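Local coordinates for protein glycogen synthase (Cyanobacterium sp. CLg1, PDB 6GNF) that belongs to the starch and bacterial glycogen synthases, glycosyltransferases built from two Rossmann-like domains, and is modelled here with ADP and a glycan, at residues K340-T345 against F405-A410; A370-L375 against D401-A406. One frame throughout, in Å; residues are numbered along the deposited sequence.

How the contacts relate
Both contacts lie in the C-terminal Rossmann-like domain of this two-domain glycosyltransferase, and their centres are about 11 Å apart. Along the chain the order is 340-345, 370-375, 401-406, 405-410, so two early segments converge on one late one, which shares Phe405 and Ala406 between the contacts. That shared piece leads out of helix 390-402 into strand 406-409, an outermost strand of the six-stranded parallel sheet. Contact 1 packs the loop after helix 327-341 on one face of this edge strand; contact 2 brings helix 372-375 to the other. The contacts meet where Leu344 CD2 lies 3.4 Å from Pro404 O. Together they cover both faces of the strand where it begins.

Contact 1 of 2, residues K340-T345 against F405-A410; sequences KECGLT and FAKGVA
Lys407 leaves its strand with CG anti to the backbone N (chi1 172°) and then bends at chi2 (70°), which lays its methylenes alongside Cys342. The carbon chain does the touching: Lys407 CG is 3.7 Å from Cys342 CB, and Lys407 CD comes 3.4 Å from Cys342 O. That is an apolar chain sliding past a carbonyl, and no hydrogen bond crosses between the segments. Leu344 has CG anti to its carbonyl carbon (chi1 -53°), and this sends CD2 down onto the start of the strand. The methyl stands almost straight above the peptide plane joining Phe405 and Ala406, with Leu344 CD2 3.8 Å from Phe405 C. Leu344 CD2 is also 4.2 Å from Lys407 CB.

The chain turns between the two: Leu344 points at the strand, while Cys342 meets Lys407 with its CB and carbonyl oxygen. Gly343, with its positive phi, ends helix 327-341 in a Schellman motif, and Gly343 N bonds to Lys340 O at 3.2 Å. Neighbouring strand 381-385 extends the same floor: Cys342 and Leu344 both rest on Val383, while Lys407 is tied by backbone hydrogen bonds to Val382 and Ile384. Thr345 O adds a hydrogen bond from Gln381 NE2. Such a turn, leading off a helix and packed on an outermost parallel strand, belongs to the alpha/beta layering of a Rossmann-like glycosyltransferase domain.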
ATOM      1  N   LYS A 340     -18.783  -6.489 -22.883  1.00 96.05           N
ATOM      2  CA  LYS A 340     -18.781  -7.829 -23.466  1.00 97.43           C
ATOM      3  C   LYS A 340     -17.952  -8.813 -22.644  1.00 94.74           C
ATOM      4  O   LYS A 340     -18.370  -9.942 -22.426  1.00 97.78           O
ATOM      5  CB  LYS A 340     -18.264  -7.806 -24.906  1.00100.10           C
ATOM      6  CG  LYS A 340     -17.971  -9.195 -25.454  1.00101.74           C
ATOM      7  CD  LYS A 340     -18.076  -9.262 -26.961  1.00104.95           C
ATOM      8  CE  LYS A 340     -18.017 -10.706 -27.433  1.00107.56           C
ATOM      9  NZ  LYS A 340     -16.733 -11.356 -27.049  1.00106.51           N
ATOM     10  N   GLU A 341     -16.775  -8.393 -22.206  1.00 90.75           N
ATOM     11  CA  GLU A 341     -15.909  -9.267 -21.415  1.00 90.69           C
ATOM     12  C   GLU A 341     -16.608  -9.763 -20.143  1.00 90.14           C
ATOM     13  O   GLU A 341     -16.370 -10.881 -19.698  1.00 89.64           O
ATOM     14  CB  GLU A 341     -14.610  -8.541 -21.047  1.00 89.20           C
ATOM     15  CG  GLU A 341     -13.504  -9.441 -20.515  1.00 89.35           C
ATOM     16  CD  GLU A 341     -12.802 -10.249 -21.584  1.00 91.29           C
ATOM     17  OE1 GLU A 341     -13.305 -10.363 -22.720  1.00 94.02           O
ATOM     18  OE2 GLU A 341     -11.717 -10.778 -21.271  1.00 92.61           O
ATOM     19  N   CYS A 342     -17.470  -8.928 -19.567  1.00 89.34           N
ATOM     20  CA  CYS A 342     -18.104  -9.226 -18.285  1.00 88.34           C
ATOM     21  C   CYS A 342     -19.498  -9.833 -18.425  1.00 90.78           C
ATOM     22  O   CYS A 342     -20.163 -10.097 -17.431  1.00 93.84           O
ATOM     23  CB  CYS A 342     -18.172  -7.945 -17.450  1.00 86.60           C
ATOM     24  SG  CYS A 342     -16.538  -7.306 -16.993  1.00 83.34           S
ATOM     25  N   GLY A 343     -19.939 -10.062 -19.655  1.00 91.62           N
ATOM     26  CA  GLY A 343     -21.265 -10.624 -19.906  1.00 92.89           C
ATOM     27  C   GLY A 343     -22.402  -9.634 -19.714  1.00 93.40           C
ATOM     28  O   GLY A 343     -23.557 -10.036 -19.584  1.00 92.57           O
ATOM     29  N   LEU A 344     -22.086  -8.342 -19.718  1.00 92.60           N
ATOM     30  CA  LEU A 344     -23.086  -7.293 -19.518  1.00 93.32           C
ATOM     31  C   LEU A 344     -23.643  -6.823 -20.850  1.00 95.43           C
ATOM     32  O   LEU A 344     -22.972  -6.930 -21.875  1.00 96.20           O
ATOM     33  CB  LEU A 344     -22.460  -6.101 -18.791  1.00 91.91           C
ATOM     34  CG  LEU A 344     -21.745  -6.431 -17.479  1.00 90.22           C
ATOM     35  CD1 LEU A 344     -21.019  -5.207 -16.941  1.00 87.97           C
ATOM     36  CD2 LEU A 344     -22.735  -6.971 -16.456  1.00 91.44           C
ATOM     37  N   THR A 345     -24.846  -6.254 -20.820  1.00 98.18           N
ATOM     38  CA  THR A 345     -25.463  -5.712 -22.030  1.00100.18           C
ATOM     39  C   THR A 345     -24.541  -4.645 -22.608  1.00100.10           C
ATOM     40  O   THR A 345     -24.093  -3.742 -21.895  1.00 99.95           O
ATOM     41  CB  THR A 345     -26.860  -5.096 -21.770  1.00101.68           C
ATOM     42  OG1 THR A 345     -27.695  -6.030 -21.075  1.00102.41           O
ATOM     43  CG2 THR A 345     -27.535  -4.677 -23.073  1.00104.60           C
ATOM     44  N   PHE A 405     -27.067  -6.633 -14.224  1.00 98.54           N
ATOM     45  CA  PHE A 405     -26.286  -5.408 -14.455  1.00 94.66           C
ATOM     46  C   PHE A 405     -24.921  -5.410 -13.763  1.00 90.96           C
ATOM     47  O   PHE A 405     -24.158  -4.463 -13.916  1.00 90.25           O
ATOM     48  CB  PHE A 405     -27.078  -4.177 -14.003  1.00 95.09           C
ATOM     49  CG  PHE A 405     -27.425  -4.179 -12.537  1.00 95.33           C
ATOM     50  CD1 PHE A 405     -26.534  -3.675 -11.597  1.00 92.87           C
ATOM     51  CD2 PHE A 405     -28.642  -4.687 -12.099  1.00 96.44           C
ATOM     52  CE1 PHE A 405     -26.849  -3.681 -10.247  1.00 93.34           C
ATOM     53  CE2 PHE A 405     -28.961  -4.699 -10.753  1.00 97.50           C
ATOM     54  CZ  PHE A 405     -28.064  -4.193  -9.825  1.00 96.28           C
ATOM     55  N   ALA A 406     -24.614  -6.467 -13.016  1.00 89.82           N
ATOM     56  CA  ALA A 406     -23.384  -6.514 -12.237  1.00 87.49           C
ATOM     57  C   ALA A 406     -22.594  -7.772 -12.522  1.00 86.23           C
ATOM     58  O   ALA A 406     -23.155  -8.785 -12.924  1.00 88.45           O
ATOM     59  CB  ALA A 406     -23.702  -6.425 -10.750  1.00 87.88           C
ATOM     60  N   LYS A 407     -21.299  -7.712 -12.237  1.00 83.88           N
ATOM     61  CA  LYS A 407     -20.407  -8.824 -12.486  1.00 83.56           C
ATOM     62  C   LYS A 407     -19.262  -8.804 -11.489  1.00 81.85           C
ATOM     63  O   LYS A 407     -18.624  -7.771 -11.294  1.00 80.89           O
ATOM     64  CB  LYS A 407     -19.868  -8.743 -13.912  1.00 84.87           C
ATOM     65  CG  LYS A 407     -18.779  -9.752 -14.235  1.00 86.33           C
ATOM     66  CD  LYS A 407     -19.313 -11.171 -14.294  1.00 89.90           C
ATOM     67  CE  LYS A 407     -18.170 -12.141 -14.532  1.00 90.99           C
ATOM     68  NZ  LYS A 407     -18.678 -13.493 -14.875  1.00 94.94           N
ATOM     69  N   GLY A 408     -19.006  -9.953 -10.871  1.00 82.31           N
ATOM     70  CA  GLY A 408     -17.927 -10.096  -9.904  1.00 80.78           C
ATOM     71  C   GLY A 408     -16.900 -11.091 -10.394  1.00 80.72           C
ATOM     72  O   GLY A 408     -17.246 -12.091 -11.016  1.00 84.21           O
ATOM     73  N   VAL A 409     -15.631 -10.809 -10.119  1.00 78.92           N
ATOM     74  CA  VAL A 409     -14.536 -11.675 -10.528  1.00 79.32           C
ATOM     75  C   VAL A 409     -13.549 -11.806  -9.378  1.00 78.74           C
ATOM     76  O   VAL A 409     -12.889 -10.834  -9.001  1.00 77.99           O
ATOM     77  CB  VAL A 409     -13.819 -11.107 -11.769  1.00 78.64           C
ATOM     78  CG1 VAL A 409     -12.605 -11.948 -12.138  1.00 77.59           C
ATOM     79  CG2 VAL A 409     -14.787 -11.028 -12.944  1.00 80.94           C
ATOM     80  N   ALA A 410     -13.428 -13.014  -8.840  1.00 81.98           N
ATOM     81  CA  ALA A 410     -12.551 -13.259  -7.702  1.00 82.20           C
ATOM     82  C   ALA A 410     -11.195 -13.760  -8.169  1.00 82.21           C
ATOM     83  O   ALA A 410     -10.852 -14.918  -7.980  1.00 87.09           O
ATOM     84  CB  ALA A 410     -13.189 -14.253  -6.746  1.00 83.91           C
TER

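Contact 2 of 2, residues A370-L375 against D401-A406; sequences AAMPKL and DKYPFA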
ATOM      1  N   ALA A 370     -23.688  -5.850  -0.804  1.00 81.64           N
ATOM      2  CA  ALA A 370     -24.917  -5.654  -0.033  1.00 83.31           C
ATOM      3  C   ALA A 370     -25.836  -4.601  -0.661  1.00 84.62           C
ATOM      4  O   ALA A 370     -27.043  -4.612  -0.417  1.00 88.38           O
ATOM      5  CB  ALA A 370     -24.590  -5.275   1.403  1.00 82.66           C
ATOM      6  N   ALA A 371     -25.272  -3.710  -1.473  1.00 82.77           N
ATOM      7  CA  ALA A 371     -26.034  -2.617  -2.079  1.00 83.75           C
ATOM      8  C   ALA A 371     -26.857  -3.034  -3.296  1.00 85.79           C
ATOM      9  O   ALA A 371     -27.677  -2.248  -3.773  1.00 87.06           O
ATOM     10  CB  ALA A 371     -25.096  -1.481  -2.464  1.00 81.55           C
ATOM     11  N   MET A 372     -26.649  -4.255  -3.789  1.00 87.23           N
ATOM     12  CA  MET A 372     -27.234  -4.697  -5.065  1.00 89.17           C
ATOM     13  C   MET A 372     -28.750  -4.524  -5.175  1.00 91.79           C
ATOM     14  O   MET A 372     -29.229  -4.034  -6.197  1.00 93.19           O
ATOM     15  CB  MET A 372     -26.848  -6.150  -5.367  1.00 89.68           C
ATOM     16  CG  MET A 372     -25.379  -6.334  -5.716  1.00 87.98           C
ATOM     17  SD  MET A 372     -24.968  -5.690  -7.351  1.00 87.14           S
ATOM     18  CE  MET A 372     -23.221  -5.347  -7.155  1.00 84.16           C
ATOM     19  N   PRO A 373     -29.506  -4.896  -4.123  1.00 94.36           N
ATOM     20  CA  PRO A 373     -30.961  -4.714  -4.204  1.00 97.14           C
ATOM     21  C   PRO A 373     -31.373  -3.269  -4.494  1.00 97.61           C
ATOM     22  O   PRO A 373     -32.317  -3.045  -5.251  1.00100.89           O
ATOM     23  CB  PRO A 373     -31.452  -5.151  -2.819  1.00 98.51           C
ATOM     24  CG  PRO A 373     -30.387  -6.064  -2.306  1.00 97.57           C
ATOM     25  CD  PRO A 373     -29.104  -5.514  -2.845  1.00 93.85           C
ATOM     26  N   LYS A 374     -30.652  -2.305  -3.926  1.00 96.00           N
ATOM     27  CA  LYS A 374     -30.948  -0.890  -4.151  1.00 96.44           C
ATOM     28  C   LYS A 374     -30.358  -0.345  -5.453  1.00 94.79           C
ATOM     29  O   LYS A 374     -30.776   0.706  -5.927  1.00 95.39           O
ATOM     30  CB  LYS A 374     -30.429  -0.042  -2.990  1.00 96.79           C
ATOM     31  CG  LYS A 374     -31.173  -0.241  -1.675  1.00100.48           C
ATOM     32  CD  LYS A 374     -31.163   1.039  -0.850  1.00101.96           C
ATOM     33  CE  LYS A 374     -31.752   0.839   0.537  1.00104.53           C
ATOM     34  NZ  LYS A 374     -30.733   0.297   1.475  1.00104.21           N
ATOM     35  N   LEU A 375     -29.350  -1.019  -5.991  1.00 93.95           N
ATOM     36  CA  LEU A 375     -28.623  -0.496  -7.152  1.00 94.53           C
ATOM     37  C   LEU A 375     -29.407  -0.554  -8.463  1.00 97.36           C
ATOM     38  O   LEU A 375     -29.219   0.290  -9.348  1.00 95.82           O
ATOM     39  CB  LEU A 375     -27.284  -1.219  -7.323  1.00 92.25           C
ATOM     40  CG  LEU A 375     -26.192  -0.872  -6.310  1.00 90.72           C
ATOM     41  CD1 LEU A 375     -24.952  -1.713  -6.572  1.00 89.51           C
ATOM     42  CD2 LEU A 375     -25.851   0.612  -6.340  1.00 90.27           C
ATOM     43  N   ASP A 401     -25.695 -13.822 -11.129  1.00103.10           N
ATOM     44  CA  ASP A 401     -26.905 -14.639 -11.188  1.00107.58           C
ATOM     45  C   ASP A 401     -28.146 -13.826 -10.849  1.00107.99           C
ATOM     46  O   ASP A 401     -29.079 -13.752 -11.645  1.00107.37           O
ATOM     47  CB  ASP A 401     -26.793 -15.828 -10.233  1.00109.68           C
ATOM     48  CG  ASP A 401     -25.673 -16.767 -10.610  1.00109.49           C
ATOM     49  OD1 ASP A 401     -25.738 -17.335 -11.721  1.00112.24           O
ATOM     50  OD2 ASP A 401     -24.734 -16.932  -9.802  1.00107.44           O
ATOM     51  N   LYS A 402     -28.153 -13.240  -9.655  1.00106.66           N
ATOM     52  CA  LYS A 402     -29.291 -12.445  -9.179  1.00108.46           C
ATOM     53  C   LYS A 402     -29.362 -11.064  -9.844  1.00105.59           C
ATOM     54  O   LYS A 402     -30.448 -10.506 -10.011  1.00106.15           O
ATOM     55  CB  LYS A 402     -29.235 -12.281  -7.643  1.00110.14           C
ATOM     56  CG  LYS A 402     -30.413 -11.548  -6.995  1.00113.09           C
ATOM     57  CD  LYS A 402     -31.555 -12.470  -6.593  1.00117.25           C
ATOM     58  CE  LYS A 402     -32.512 -11.761  -5.647  1.00119.12           C
ATOM     59  NZ  LYS A 402     -33.795 -12.501  -5.496  1.00124.37           N
ATOM     60  N   TYR A 403     -28.210 -10.505 -10.202  1.00103.06           N
ATOM     61  CA  TYR A 403     -28.151  -9.133 -10.714  1.00101.54           C
ATOM     62  C   TYR A 403     -27.459  -9.085 -12.077  1.00101.17           C
ATOM     63  O   TYR A 403     -26.227  -9.191 -12.148  1.00 99.30           O
ATOM     64  CB  TYR A 403     -27.434  -8.242  -9.700  1.00 99.51           C
ATOM     65  CG  TYR A 403     -28.043  -8.356  -8.326  1.00 99.18           C
ATOM     66  CD1 TYR A 403     -29.235  -7.708  -8.023  1.00100.34           C
ATOM     67  CD2 TYR A 403     -27.449  -9.140  -7.340  1.00 97.94           C
ATOM     68  CE1 TYR A 403     -29.815  -7.822  -6.770  1.00101.18           C
ATOM     69  CE2 TYR A 403     -28.020  -9.260  -6.083  1.00 99.25           C
ATOM     70  CZ  TYR A 403     -29.205  -8.598  -5.805  1.00100.91           C
ATOM     71  OH  TYR A 403     -29.777  -8.709  -4.566  1.00104.13           O
ATOM     72  N   PRO A 404     -28.252  -8.924 -13.161  1.00102.60           N
ATOM     73  CA  PRO A 404     -27.707  -8.973 -14.521  1.00101.87           C
ATOM     74  C   PRO A 404     -26.820  -7.775 -14.869  1.00 99.80           C
ATOM     75  O   PRO A 404     -25.906  -7.908 -15.684  1.00100.30           O
ATOM     76  CB  PRO A 404     -28.963  -9.003 -15.404  1.00105.34           C
ATOM     77  CG  PRO A 404     -30.017  -8.326 -14.601  1.00105.82           C
ATOM     78  CD  PRO A 404     -29.692  -8.592 -13.156  1.00105.42           C
ATOM     79  N   PHE A 405     -27.067  -6.633 -14.224  1.00 98.54           N
ATOM     80  CA  PHE A 405     -26.286  -5.408 -14.455  1.00 94.66           C
ATOM     81  C   PHE A 405     -24.921  -5.410 -13.763  1.00 90.96           C
ATOM     82  O   PHE A 405     -24.158  -4.463 -13.916  1.00 90.25           O
ATOM     83  CB  PHE A 405     -27.078  -4.177 -14.003  1.00 95.09           C
ATOM     84  CG  PHE A 405     -27.425  -4.179 -12.537  1.00 95.33           C
ATOM     85  CD1 PHE A 405     -26.534  -3.675 -11.597  1.00 92.87           C
ATOM     86  CD2 PHE A 405     -28.642  -4.687 -12.099  1.00 96.44           C
ATOM     87  CE1 PHE A 405     -26.849  -3.681 -10.247  1.00 93.34           C
ATOM     88  CE2 PHE A 405     -28.961  -4.699 -10.753  1.00 97.50           C
ATOM     89  CZ  PHE A 405     -28.064  -4.193  -9.825  1.00 96.28           C
ATOM     90  N   ALA A 406     -24.614  -6.467 -13.016  1.00 89.82           N
ATOM     91  CA  ALA A 406     -23.384  -6.514 -12.237  1.00 87.49           C
ATOM     92  C   ALA A 406     -22.594  -7.772 -12.522  1.00 86.23           C
ATOM     93  O   ALA A 406     -23.155  -8.785 -12.924  1.00 88.45           O
ATOM     94  CB  ALA A 406     -23.702  -6.425 -10.750  1.00 87.88           C
TER
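It is the CB of Met372, not its sulfur, that sits over the middle of the Tyr403 ring: Met372 CB is 3.4 Å from the centroid and only 12° off the normal, a tight CH-pi contact. On the opposite face of the same ring lies Lys402 CG, nearer the rim, so the aromatic is sandwiched between two aliphatic carbons. The sulfur follows a bent path, chi2 being -72°, and ends up beside two rings at once. Met372 SD is 4.6 Å from the centroid of the Tyr403 ring and 5.0 Å from that of Phe405, oblique to both, making a pair of Met-aromatic contacts. Met372 SD also lies 3.7 Å from Ala406 CB, and Met372 CE packs on the same methyl.

The aromatic pair is presented by a type I beta turn from Tyr403 to Ala406, closed by Ala406 N on Tyr403 O; this is the connection from helix 390-402 into edge strand 406-409 of the domain's parallel sheet, and helix 372-375 packs against it. Within the turn, Tyr403 CB lies over one face of the Phe405 ring. That ring turns its edge to Met372 O, which lies near the ring plane 3.8 Å from Phe405 CZ and also accepts a hydrogen bond from Leu375 N. Leu375 CB comes in obliquely, 3.8 Å from Phe405 CE1. Pro373 runs at a slant to the tyrosine, Pro373 CG being 3.5 Å from Tyr403 OH. Helix 485-503 also packs on this short helix: Met499 touches Leu375, and Asp493 forms a salt bridge with Lys374.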